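PDB 2XC8: GENE 22 product from Bacillus phage spp1, which is of unknown function but is similar in fold to a domain of the receptor-binding protein of lactococcal phage p2. Local coordinates for residues 18-22 / 23-27. Sequence-based numbering, arbitrary orientation.
Sequences KETET and GIEVS
T20 and G23 grip each other twice where the chain turns back. T20 N donates a hydrogen bond to G23 O at 2.7 Å, arriving tilted well out of the carbonyl plane, while G23 N donates to T20 OG1 at 3.0 Å along a more bent line, 150° at the hydrogen. The rotamer of T20 makes the second bond possible: chi1 of 60° sets OG1 between its own backbone N and carbonyl carbon, on the side of G23, and leaves CG2 to run toward E25. A water bridges the hydroxyls of T20 and T22, 2.7 Å from T20 OG1, and reaches E25 OE2 with only a weak bond. E25 carries its carboxylate over the T20 methyl, the two side chains crossing nearly perpendicular with CG2 3.7 Å from OE2. The T20-G23 pair closes a beta hairpin between strands 17-19 and 23-33, and strand 23-33 also pairs, antiparallel, with strand 37-47. Farther along the strands from the turn, K18 and E25 form an antiparallel hydrogen-bonded pair: K18 N to E25 O is 2.9 Å, and the return bond from E25 N to K18 O is almost straight. On the K18 and E25 face the opposite charges are near but not bridged, NZ standing 4.3 Å from OE1. E19 and I24, the neighbouring non-hydrogen-bonded pair, point to the other face, where I24 bends CD1 back to lie 3.9 Å from E19 CA. With CG anti to its backbone N (chi1 -179°), E19 extends its carboxylate to a salt bridge with R109, which also binds the carbonyls of T20 and E21, while E21 OE2 bonds Y12 of the second subunit.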
ATOM      1  N   LYS B  18      -2.344   5.051   2.222  1.00 25.42           N
ATOM      2  CA  LYS B  18      -2.784   4.801   0.857  1.00 26.87           C
ATOM      3  C   LYS B  18      -3.140   5.992  -0.035  1.00 29.70           C
ATOM      4  O   LYS B  18      -3.595   7.010   0.413  1.00 29.17           O
ATOM      5  CB  LYS B  18      -3.922   3.772   0.828  1.00 31.12           C
ATOM      6  CG  LYS B  18      -5.217   4.276   1.291  1.00 46.12           C
ATOM      7  CD  LYS B  18      -6.255   3.298   1.031  1.00 54.13           C
ATOM      8  CE  LYS B  18      -6.688   2.651   2.278  1.00 65.42           C
ATOM      9  NZ  LYS B  18      -8.147   2.746   2.435  1.00 74.96           N
ATOM     10  N   GLU B  19      -2.915   5.819  -1.324  1.00 25.21           N
ATOM     11  CA  GLU B  19      -3.299   6.816  -2.312  1.00 24.37           C
ATOM     12  C   GLU B  19      -4.776   6.651  -2.657  1.00 28.06           C
ATOM     13  O   GLU B  19      -5.233   5.548  -2.971  1.00 28.75           O
ATOM     14  CB  GLU B  19      -2.445   6.676  -3.577  1.00 25.52           C
ATOM     15  CG  GLU B  19      -2.753   7.701  -4.669  1.00 32.93           C
ATOM     16  CD  GLU B  19      -2.211   7.309  -6.038  1.00 43.41           C
ATOM     17  OE1 GLU B  19      -1.517   6.274  -6.149  1.00 43.78           O
ATOM     18  OE2 GLU B  19      -2.482   8.045  -7.011  1.00 35.10           O
ATOM     19  N   THR B  20      -5.513   7.755  -2.585  1.00 24.32           N
ATOM     20  CA  THR B  20      -6.909   7.799  -3.013  1.00 25.82           C
ATOM     21  C   THR B  20      -6.967   8.587  -4.321  1.00 30.66           C
ATOM     22  O   THR B  20      -5.941   9.096  -4.778  1.00 27.81           O
ATOM     23  CB  THR B  20      -7.813   8.456  -1.943  1.00 29.44           C
ATOM     24  OG1 THR B  20      -7.380   9.802  -1.707  1.00 26.52           O
ATOM     25  CG2 THR B  20      -7.760   7.675  -0.632  1.00 26.76           C
ATOM     26  N   GLU B  21      -8.105   8.692  -4.957  1.00 30.61           N
ATOM     27  CA  GLU B  21      -8.226   9.439  -6.173  1.00 31.47           C
ATOM     28  C   GLU B  21      -8.024  10.931  -5.947  1.00 34.89           C
ATOM     29  O   GLU B  21      -7.569  11.607  -6.797  1.00 34.17           O
ATOM     30  CB  GLU B  21      -9.552   9.099  -6.873  1.00 35.79           C
ATOM     31  CG  GLU B  21      -9.370   8.242  -8.170  1.00 49.58           C
ATOM     32  CD  GLU B  21     -10.425   7.132  -8.466  1.00 74.45           C
ATOM     33  OE1 GLU B  21     -11.648   7.336  -8.332  1.00 69.79           O
ATOM     34  OE2 GLU B  21     -10.012   6.056  -8.900  1.00 68.22           O
ATOM     35  N   THR B  22      -8.301  11.426  -4.763  1.00 30.72           N
ATOM     36  CA  THR B  22      -8.148  12.847  -4.443  1.00 29.38           C
ATOM     37  C   THR B  22      -6.812  13.175  -3.767  1.00 30.38           C
ATOM     38  O   THR B  22      -6.290  14.279  -3.937  1.00 30.11           O
ATOM     39  CB  THR B  22      -9.310  13.379  -3.570  1.00 37.53           C
ATOM     40  OG1 THR B  22      -9.450  12.564  -2.399  1.00 39.97           O
ATOM     41  CG2 THR B  22     -10.621  13.376  -4.349  1.00 34.71           C
ATOM     42  N   GLY B  23      -6.263  12.228  -3.008  1.00 25.01           N
ATOM     43  CA  GLY B  23      -4.990  12.456  -2.324  1.00 22.70           C
ATOM     44  C   GLY B  23      -4.417  11.289  -1.542  1.00 25.23           C
ATOM     45  O   GLY B  23      -4.332  10.167  -2.049  1.00 24.58           O
ATOM     46  N   ILE B  24      -4.012  11.571  -0.305  1.00 21.10           N
ATOM     47  CA  ILE B  24      -3.371  10.589   0.569  1.00 20.38           C
ATOM     48  C   ILE B  24      -4.164  10.427   1.865  1.00 26.61           C
ATOM     49  O   ILE B  24      -4.587  11.412   2.471  1.00 26.50           O
ATOM     50  CB  ILE B  24      -1.893  10.983   0.887  1.00 21.68           C
ATOM     51  CG1 ILE B  24      -1.034  11.015  -0.391  1.00 21.15           C
ATOM     52  CG2 ILE B  24      -1.275  10.068   1.955  1.00 20.63           C
ATOM     53  CD1 ILE B  24      -0.851   9.664  -1.100  1.00 23.02           C
ATOM     54  N   GLU B  25      -4.363   9.175   2.269  1.00 25.42           N
ATOM     55  CA  GLU B  25      -5.015   8.840   3.530  1.00 25.95           C
ATOM     56  C   GLU B  25      -4.084   8.043   4.430  1.00 29.06           C
ATOM     57  O   GLU B  25      -3.582   6.986   4.039  1.00 28.39           O
ATOM     58  CB  GLU B  25      -6.286   8.031   3.281  1.00 28.99           C
ATOM     59  CG  GLU B  25      -7.572   8.824   3.427  1.00 43.03           C
ATOM     60  CD  GLU B  25      -8.796   8.010   3.044  1.00 64.51           C
ATOM     61  OE1 GLU B  25      -8.886   6.821   3.430  1.00 60.18           O
ATOM     62  OE2 GLU B  25      -9.679   8.567   2.356  1.00 57.91           O
ATOM     63  N   VAL B  26      -3.852   8.560   5.630  1.00 25.57           N
ATOM     64  CA  VAL B  26      -3.110   7.834   6.652  1.00 24.67           C
ATOM     65  C   VAL B  26      -4.078   7.525   7.788  1.00 28.89           C
ATOM     66  O   VAL B  26      -4.687   8.433   8.359  1.00 29.13           O
ATOM     67  CB  VAL B  26      -1.894   8.640   7.177  1.00 27.68           C
ATOM     68  CG1 VAL B  26      -1.109   7.829   8.198  1.00 26.51           C
ATOM     69  CG2 VAL B  26      -0.985   9.063   6.028  1.00 26.96           C
ATOM     70  N   SER B  27      -4.229   6.240   8.096  1.00 24.89           N
ATOM     71  CA  SER B  27      -5.116   5.809   9.171  1.00 25.04           C
ATOM     72  C   SER B  27      -4.479   6.071  10.533  1.00 27.13           C
ATOM     73  O   SER B  27      -3.276   6.328  10.626  1.00 26.07           O
ATOM     74  CB  SER B  27      -5.460   4.323   9.023  1.00 30.05           C
ATOM     75  OG  SER B  27      -4.367   3.501   9.396  1.00 38.50           O
TER
HETATM   76  O   HOH W   1      -9.101  11.058  -0.017  1.00 32.79           O